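Local coordinates for protein Atp-dependent DNA ligase (Psychromonas sp., PDB 4D05) that probably seals nicks in DNA at the expense of ATP, passing through an enzyme-adenylate intermediate, and has a minimized DNA-binding surface, at residues L27-L39 with F53-W67. Residues are numbered along the deposited sequence; the frame is centred on the assembly and turned at random. Where two conformers were deposited one is given.
With AMP (adenosine monophosphate), chain H; SO4 (sulfate ion), chain G.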
# COMPACT_ATOMS: atom_id res chain seq x y z
N LEU A 27 -0.78 -5.78 3.08
CA LEU A 27 0.42 -6.39 3.67
C LEU A 27 1.67 -5.76 3.04
O LEU A 27 1.73 -5.53 1.85
CB LEU A 27 0.46 -7.90 3.40
CG LEU A 27 -0.73 -8.69 3.91
CD1 LEU A 27 -0.49 -10.20 3.72
CD2 LEU A 27 -1.01 -8.36 5.37
N ASP A 28 2.65 -5.48 3.89
CA ASP A 28 3.91 -4.88 3.44
C ASP A 28 4.90 -6.02 3.20
O ASP A 28 5.72 -6.36 4.06
CB ASP A 28 4.45 -3.96 4.52
CG ASP A 28 5.60 -3.07 4.03
OD1 ASP A 28 5.80 -2.87 2.82
OD2 ASP A 28 6.26 -2.52 4.91
N GLY A 29 4.80 -6.60 2.03
CA GLY A 29 5.70 -7.68 1.61
C GLY A 29 6.24 -7.45 0.23
O GLY A 29 6.37 -6.31 -0.23
N ILE A 30 6.58 -8.55 -0.45
CA ILE A 30 7.08 -8.50 -1.80
C ILE A 30 6.05 -9.18 -2.69
O ILE A 30 5.73 -10.35 -2.49
CB ILE A 30 8.43 -9.24 -1.91
CG1 ILE A 30 9.52 -8.46 -1.17
CG2 ILE A 30 8.84 -9.43 -3.37
CD1 ILE A 30 9.85 -7.11 -1.79
N ARG A 31 5.52 -8.44 -3.66
CA ARG A 31 4.51 -9.00 -4.53
C ARG A 31 5.10 -10.11 -5.39
O ARG A 31 6.22 -10.00 -5.87
CB ARG A 31 3.93 -7.94 -5.44
CG ARG A 31 2.70 -8.43 -6.16
CD ARG A 31 2.00 -7.35 -6.95
NE ARG A 31 0.86 -7.91 -7.64
CZ ARG A 31 -0.27 -7.25 -7.88
NH1 ARG A 31 -0.41 -6.01 -7.52
NH2 ARG A 31 -1.24 -7.87 -8.50
N ALA A 32 4.34 -11.18 -5.58
CA ALA A 32 4.76 -12.28 -6.45
C ALA A 32 3.56 -12.77 -7.25
O ALA A 32 2.45 -12.86 -6.74
CB ALA A 32 5.36 -13.42 -5.64
N TYR A 33 3.82 -13.08 -8.52
CA TYR A 33 2.85 -13.68 -9.40
C TYR A 33 3.27 -15.12 -9.64
O TYR A 33 4.39 -15.40 -10.10
CB TYR A 33 2.85 -12.91 -10.72
CG TYR A 33 2.02 -13.52 -11.81
CD1 TYR A 33 0.68 -13.34 -11.85
CD2 TYR A 33 2.60 -14.23 -12.84
CE1 TYR A 33 -0.10 -13.88 -12.90
CE2 TYR A 33 1.85 -14.76 -13.87
CZ TYR A 33 0.51 -14.61 -13.87
OH TYR A 33 -0.27 -15.13 -14.88
N TRP A 34 2.38 -16.03 -9.28
CA TRP A 34 2.56 -17.46 -9.56
C TRP A 34 1.91 -17.80 -10.86
O TRP A 34 0.71 -17.66 -11.04
CB TRP A 34 1.95 -18.28 -8.43
CG TRP A 34 1.86 -19.75 -8.66
CD1 TRP A 34 0.74 -20.45 -8.99
CD2 TRP A 34 2.92 -20.72 -8.56
NE1 TRP A 34 1.02 -21.79 -9.09
CE2 TRP A 34 2.35 -21.99 -8.83
CE3 TRP A 34 4.27 -20.65 -8.26
CZ2 TRP A 34 3.09 -23.15 -8.82
CZ3 TRP A 34 5.01 -21.81 -8.24
CH2 TRP A 34 4.42 -23.04 -8.52
N ASN A 35 2.74 -18.25 -11.82
CA ASN A 35 2.22 -18.48 -13.14
C ASN A 35 1.79 -19.92 -13.37
O ASN A 35 1.47 -20.28 -14.50
CB ASN A 35 3.21 -18.03 -14.21
CG ASN A 35 4.46 -18.89 -14.28
OD1 ASN A 35 4.62 -19.81 -13.53
ND2 ASN A 35 5.35 -18.57 -15.21
N GLY A 36 1.83 -20.74 -12.32
CA GLY A 36 1.54 -22.15 -12.40
C GLY A 36 2.74 -23.04 -12.19
O GLY A 36 2.59 -24.22 -11.90
N HIS A 37 3.94 -22.48 -12.29
CA HIS A 37 5.16 -23.25 -12.01
C HIS A 37 6.31 -22.47 -11.38
O HIS A 37 7.27 -23.08 -10.93
CB HIS A 37 5.65 -23.98 -13.28
CG HIS A 37 6.00 -23.07 -14.41
ND1 HIS A 37 5.07 -22.60 -15.32
CD2 HIS A 37 7.19 -22.56 -14.81
CE1 HIS A 37 5.66 -21.83 -16.21
NE2 HIS A 37 6.95 -21.80 -15.92
N GLN A 38 6.22 -21.15 -11.32
CA GLN A 38 7.28 -20.33 -10.73
C GLN A 38 6.66 -19.02 -10.22
O GLN A 38 5.56 -18.61 -10.68
CB GLN A 38 8.40 -20.04 -11.72
CG GLN A 38 7.95 -19.19 -12.85
CD GLN A 38 8.81 -19.28 -14.13
OE1 GLN A 38 8.44 -18.70 -15.16
NE2 GLN A 38 9.92 -20.02 -14.09
N LEU A 39 7.37 -18.37 -9.31
CA LEU A 39 6.99 -17.08 -8.75
C LEU A 39 7.79 -15.98 -9.43
O LEU A 39 9.02 -16.09 -9.56
CB LEU A 39 7.28 -17.05 -7.23
CG LEU A 39 6.41 -17.99 -6.40
CD1 LEU A 39 6.96 -18.14 -5.00
CD2 LEU A 39 4.98 -17.47 -6.35
N PHE A 53 9.27 -25.19 -1.23
CA PHE A 53 8.36 -24.07 -0.93
C PHE A 53 7.15 -24.09 -1.87
O PHE A 53 6.02 -23.87 -1.45
CB PHE A 53 9.11 -22.75 -1.07
CG PHE A 53 8.31 -21.55 -0.64
CD1 PHE A 53 8.27 -21.18 0.72
CD2 PHE A 53 7.62 -20.78 -1.56
CE1 PHE A 53 7.51 -20.08 1.11
CE2 PHE A 53 6.88 -19.69 -1.15
CZ PHE A 53 6.83 -19.35 0.18
N ILE A 54 7.38 -24.39 -3.14
CA ILE A 54 6.32 -24.31 -4.15
C ILE A 54 5.74 -25.68 -4.54
O ILE A 54 4.77 -25.74 -5.28
CB ILE A 54 6.81 -23.63 -5.42
CG1 ILE A 54 7.92 -24.48 -6.07
CG2 ILE A 54 7.26 -22.16 -5.14
CD1 ILE A 54 8.34 -24.00 -7.48
N ALA A 55 6.34 -26.76 -4.05
CA ALA A 55 6.00 -28.10 -4.54
C ALA A 55 4.52 -28.47 -4.49
O ALA A 55 4.02 -29.17 -5.39
CB ALA A 55 6.80 -29.14 -3.78
N SER A 56 3.82 -28.01 -3.45
CA SER A 56 2.43 -28.36 -3.27
C SER A 56 1.45 -27.46 -4.04
O SER A 56 0.26 -27.75 -4.10
CB SER A 56 2.10 -28.25 -1.78
OG SER A 56 2.15 -26.86 -1.42
N PHE A 57 1.94 -26.35 -4.55
CA PHE A 57 1.06 -25.32 -5.11
C PHE A 57 0.26 -25.86 -6.29
O PHE A 57 0.78 -26.66 -7.09
CB PHE A 57 1.85 -24.09 -5.60
CG PHE A 57 2.43 -23.22 -4.50
CD1 PHE A 57 2.42 -23.59 -3.16
CD2 PHE A 57 2.99 -22.01 -4.85
CE1 PHE A 57 2.99 -22.76 -2.19
CE2 PHE A 57 3.56 -21.17 -3.92
CZ PHE A 57 3.56 -21.53 -2.56
N PRO A 58 -0.99 -25.44 -6.42
CA PRO A 58 -1.80 -25.78 -7.60
C PRO A 58 -1.29 -25.02 -8.83
O PRO A 58 -0.51 -24.09 -8.68
CB PRO A 58 -3.19 -25.29 -7.21
CG PRO A 58 -2.92 -24.14 -6.31
CD PRO A 58 -1.70 -24.54 -5.51
N THR A 59 -1.68 -25.44 -10.02
CA THR A 59 -1.18 -24.81 -11.23
C THR A 59 -2.03 -23.59 -11.62
O THR A 59 -1.69 -22.87 -12.56
CB THR A 59 -0.99 -25.80 -12.39
OG1 THR A 59 -2.15 -26.59 -12.54
CG2 THR A 59 0.19 -26.73 -12.10
N THR A 60 -3.11 -23.35 -10.88
CA THR A 60 -3.91 -22.14 -11.08
C THR A 60 -3.01 -20.93 -10.84
O THR A 60 -2.27 -20.90 -9.85
CB THR A 60 -5.04 -22.10 -10.06
OG1 THR A 60 -5.85 -23.28 -10.22
CG2 THR A 60 -5.90 -20.88 -10.24
N ALA A 61 -3.01 -19.96 -11.74
CA ALA A 61 -2.22 -18.74 -11.50
C ALA A 61 -2.75 -17.98 -10.30
O ALA A 61 -3.96 -17.90 -10.09
CB ALA A 61 -2.24 -17.87 -12.72
N MSE A 62 -1.83 -17.44 -9.52
CA MSE A 62 -2.18 -16.74 -8.29
C MSE A 62 -1.36 -15.45 -8.10
O MSE A 62 -0.19 -15.41 -8.44
CB MSE A 62 -1.95 -17.65 -7.04
CG MSE A 62 -2.78 -18.99 -7.10
SE MSE A 62 -2.49 -20.07 -5.51
CE MSE A 62 -0.74 -20.78 -6.02
N ASP A 63 -2.00 -14.43 -7.55
CA ASP A 63 -1.35 -13.17 -7.17
C ASP A 63 -1.31 -13.08 -5.66
O ASP A 63 -2.32 -13.29 -5.04
CB ASP A 63 -2.18 -12.02 -7.68
CG ASP A 63 -1.51 -11.23 -8.72
OD1 ASP A 63 -1.24 -11.78 -9.81
OD2 ASP A 63 -1.28 -10.03 -8.49
N GLY A 64 -0.16 -12.76 -5.07
CA GLY A 64 -0.05 -12.68 -3.63
C GLY A 64 1.14 -11.88 -3.18
O GLY A 64 1.87 -11.28 -3.99
N GLU A 65 1.30 -11.86 -1.87
CA GLU A 65 2.43 -11.15 -1.24
C GLU A 65 3.30 -12.20 -0.53
O GLU A 65 2.77 -12.97 0.28
CB GLU A 65 1.93 -10.19 -0.16
CG GLU A 65 1.37 -8.90 -0.66
CD GLU A 65 2.36 -7.92 -1.27
OE1 GLU A 65 3.46 -7.62 -0.71
OE2 GLU A 65 1.97 -7.32 -2.27
N LEU A 66 4.60 -12.21 -0.81
CA LEU A 66 5.52 -12.98 0.03
C LEU A 66 5.65 -12.15 1.31
O LEU A 66 6.02 -10.96 1.26
CB LEU A 66 6.86 -13.16 -0.66
CG LEU A 66 6.79 -13.91 -2.00
CD1 LEU A 66 8.12 -13.86 -2.72
CD2 LEU A 66 6.38 -15.36 -1.78
N TRP A 67 5.37 -12.77 2.45
CA TRP A 67 5.26 -12.03 3.69
C TRP A 67 5.48 -12.96 4.87
O TRP A 67 5.12 -14.14 4.84
CB TRP A 67 3.86 -11.44 3.73
CG TRP A 67 3.44 -10.58 4.90
CD1 TRP A 67 3.65 -9.22 5.06
CD2 TRP A 67 2.61 -10.98 6.00
NE1 TRP A 67 3.00 -8.78 6.21
CE2 TRP A 67 2.34 -9.84 6.78
CE3 TRP A 67 2.05 -12.19 6.38
CZ2 TRP A 67 1.57 -9.90 7.94
CZ3 TRP A 67 1.28 -12.24 7.53
CH2 TRP A 67 1.03 -11.09 8.28
P AMP H . 0.96 -0.06 -0.94
O1P AMP H . 0.67 1.33 -1.45
O2P AMP H . 2.34 -0.57 -0.59
O5' AMP H . 0.20 -1.06 -1.90
C5' AMP H . 0.24 -2.41 -1.48
C4' AMP H . 0.60 -3.22 -2.68
O4' AMP H . 0.61 -4.60 -2.38
C3' AMP H . -0.46 -2.98 -3.71
O3' AMP H . 0.28 -2.80 -4.94
C2' AMP H . -1.27 -4.23 -3.72
O2' AMP H . -1.50 -4.37 -5.12
C1' AMP H . -0.45 -5.32 -2.97
N9 AMP H . -1.20 -5.86 -1.78
C8 AMP H . -0.81 -6.01 -0.48
N7 AMP H . -1.80 -6.50 0.31
C5 AMP H . -2.84 -6.72 -0.53
C6 AMP H . -4.22 -7.18 -0.37
N6 AMP H . -4.66 -7.56 0.84
N1 AMP H . -4.96 -7.25 -1.49
C2 AMP H . -4.54 -6.82 -2.69
N3 AMP H . -3.32 -6.38 -2.91
C4 AMP H . -2.44 -6.30 -1.88
S SO4 G . -6.53 -20.39 -14.05
O1 SO4 G . -6.97 -21.73 -13.56
O2 SO4 G . -6.87 -20.37 -15.49
O3 SO4 G . -7.34 -19.31 -13.34
O4 SO4 G . -5.04 -20.23 -13.88
O HOH W 1 2.48 -5.89 6.73
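Strands 30-34 and 62-67 pair antiparallel through six backbone hydrogen bonds, two each between Ile30 and Leu66, Ala32 and Gly64, and Trp34 and Met62. The Ala32 N to Gly64 O bond is nearly straight at 172°.

Charged and polar side chains, Arg31 and Tyr33 against Asp63 and Glu65, gather on one face of this ladder. Arg31 has CG anti to its backbone N (chi1 -169°) and runs extended toward Asp63; their salt bridge is doubtful, since NH2 and OD2 come too close and the aspartate was modelled in two conformers. In the conformer given, Asp63 OD1 lies at the edge of the Tyr33 ring, near its plane. Arg31 and Glu65 also line the AMP pocket, Arg31 NH1 near the ribose O2' and Glu65 OE2 near O4'. Leu27 N donates to adenine N7 at 3.0 Å.

Aromatic packing closes both ends. Leu27 CB lies over the five-membered ring of Trp67, a CH-pi contact, and one water accepts from Trp67 NE1 and Asp28 N. At the other end Trp34 NE1 donates to Pro58 O at 2.8 Å. Phe57 turns its edge to the indole face, the ring centroids 5.1 Å apart, and Ile54 CB meets Trp34 CZ3. A serine in place of Trp34 would probably leave Pro58 O without this donor and strip Phe57 and Ile54 of their packing surface.

Within the nucleotidyltransferase domain, strand 62-67 pairs onward with strand 94-99, helix 73-80 packs on Ile30, and helix 107-121 touches Pro58 and Thr60.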